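PDB 7AE2: protein adenylyltransferase MntA, which neutralises the toxin HepT by transferring two AMP units in succession from ATP onto a tyrosine of that toxin, with magnesium as cofactor. Local coordinates for residues Ala48-Glu53 with Glu89-Ser94. Numbering follows the deposited sequence.
Sequences AVLYDE and ELNHCS
The side-chain amide of Asn91 reads both polar atoms of the Tyr51 backbone. Tyr51 N gives its hydrogen to Asn91 OD1 at 2.8 Å, almost straight and in the carbonyl plane on a lone pair, while Asn91 ND2 returns a bond to Tyr51 O at 3.0 Å. Held at both ends, the amide is fixed in its flip and supplies from a side chain the pair of bonds a strand backbone would give, beyond the parallel bridge between Val49 and Glu89. Leu90 N bonds Val49 O at 2.9 Å. On the Tyr51 ring side, the hydroxyl OH donates to Glu89 OE2 at 2.8 Å, meeting it on the anti side, 28° out of the carboxylate plane. Glu89 CG lies 3.6 Å from Tyr51 CE2, and a bend at chi2 (87°) sets CD. Leu90 points toward strand 45-51, with Leu90 CG 3.8 Å from Ala48 CB, and Leu50 CD1 lies against the Asn91 amide, 3.5 Å from ND2. Further out, Tyr51 stacks on Tyr56 and meets Tyr24 edge-to-face. The contact thus extends the pairing of strand 45-51 with strand 85-89, outermost in this chain's sheet, into the loop before helix 95-104. These strands of the nucleotidyltransferase fold carry Asp46 and Asp86, with Asp44 just ahead of the first, probable magnesium ligands as in relatives. Val101 of that helix packs on Ala48 and Leu90, and strand 25-31 pairs antiparallel with 45-51.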
# COMPACT_ATOMS: atom_id res chain seq x y z
N ALA B 48 19.84 -0.15 -3.28
CA ALA B 48 20.05 -0.27 -4.72
C ALA B 48 20.92 -1.49 -4.98
O ALA B 48 22.01 -1.62 -4.41
CB ALA B 48 20.69 0.99 -5.30
N VAL B 49 20.45 -2.38 -5.85
CA VAL B 49 21.13 -3.64 -6.12
C VAL B 49 21.59 -3.66 -7.57
O VAL B 49 20.94 -3.10 -8.46
CB VAL B 49 20.23 -4.86 -5.82
CG1 VAL B 49 19.99 -4.98 -4.32
CG2 VAL B 49 18.91 -4.73 -6.56
N LEU B 50 22.72 -4.31 -7.80
CA LEU B 50 23.28 -4.50 -9.13
C LEU B 50 23.55 -5.99 -9.32
O LEU B 50 24.41 -6.55 -8.64
CB LEU B 50 24.56 -3.68 -9.32
CG LEU B 50 25.24 -3.78 -10.69
CD1 LEU B 50 24.28 -3.35 -11.79
CD2 LEU B 50 26.51 -2.95 -10.72
N TYR B 51 22.81 -6.61 -10.22
CA TYR B 51 22.92 -8.05 -10.45
C TYR B 51 23.98 -8.35 -11.49
O TYR B 51 24.23 -7.56 -12.40
CB TYR B 51 21.59 -8.64 -10.92
CG TYR B 51 20.40 -8.33 -10.04
CD1 TYR B 51 20.53 -8.20 -8.67
CD2 TYR B 51 19.13 -8.17 -10.59
CE1 TYR B 51 19.44 -7.92 -7.87
CE2 TYR B 51 18.04 -7.89 -9.80
CZ TYR B 51 18.20 -7.76 -8.44
OH TYR B 51 17.10 -7.48 -7.66
N ASP B 52 24.61 -9.52 -11.34
CA ASP B 52 25.35 -10.11 -12.45
C ASP B 52 24.35 -10.63 -13.47
O ASP B 52 23.52 -11.49 -13.16
CB ASP B 52 26.26 -11.23 -11.94
CG ASP B 52 27.16 -11.79 -13.03
OD1 ASP B 52 26.64 -12.32 -14.04
OD2 ASP B 52 28.40 -11.70 -12.88
N GLU B 53 24.42 -10.09 -14.69
CA GLU B 53 23.39 -10.37 -15.69
C GLU B 53 23.32 -11.86 -16.03
O GLU B 53 22.25 -12.35 -16.41
CB GLU B 53 23.65 -9.55 -16.96
N GLU B 89 16.43 -1.66 -8.78
CA GLU B 89 17.30 -2.42 -9.68
C GLU B 89 18.14 -1.45 -10.49
O GLU B 89 17.62 -0.73 -11.35
CB GLU B 89 16.47 -3.31 -10.60
CG GLU B 89 16.28 -4.73 -10.09
CD GLU B 89 15.08 -4.87 -9.18
OE1 GLU B 89 14.29 -3.91 -9.07
OE2 GLU B 89 14.91 -5.95 -8.57
N LEU B 90 19.45 -1.41 -10.21
CA LEU B 90 20.34 -0.56 -10.98
C LEU B 90 20.57 -1.09 -12.39
O LEU B 90 21.07 -0.35 -13.25
CB LEU B 90 21.69 -0.42 -10.26
CG LEU B 90 21.67 0.36 -8.95
CD1 LEU B 90 23.05 0.37 -8.32
CD2 LEU B 90 21.17 1.78 -9.17
N ASN B 91 20.20 -2.34 -12.66
CA ASN B 91 20.37 -2.89 -14.00
C ASN B 91 19.38 -2.28 -14.98
O ASN B 91 19.73 -2.00 -16.13
CB ASN B 91 20.22 -4.42 -13.96
CG ASN B 91 21.23 -5.08 -13.05
OD1 ASN B 91 21.03 -5.16 -11.83
ND2 ASN B 91 22.32 -5.57 -13.63
N HIS B 92 18.13 -2.07 -14.55
CA HIS B 92 17.08 -1.53 -15.41
C HIS B 92 16.34 -0.43 -14.64
O HIS B 92 15.25 -0.64 -14.12
CB HIS B 92 16.13 -2.64 -15.87
N CYS B 93 16.95 0.75 -14.59
CA CYS B 93 16.35 1.91 -13.97
C CYS B 93 16.66 3.14 -14.81
O CYS B 93 17.42 3.08 -15.78
CB CYS B 93 16.84 2.12 -12.53
SG CYS B 93 18.59 2.56 -12.40
N SER B 94 16.05 4.26 -14.44
CA SER B 94 16.26 5.50 -15.17
C SER B 94 17.67 6.03 -14.91
O SER B 94 18.31 5.68 -13.92
CB SER B 94 15.22 6.54 -14.78
OG SER B 94 15.44 7.01 -13.45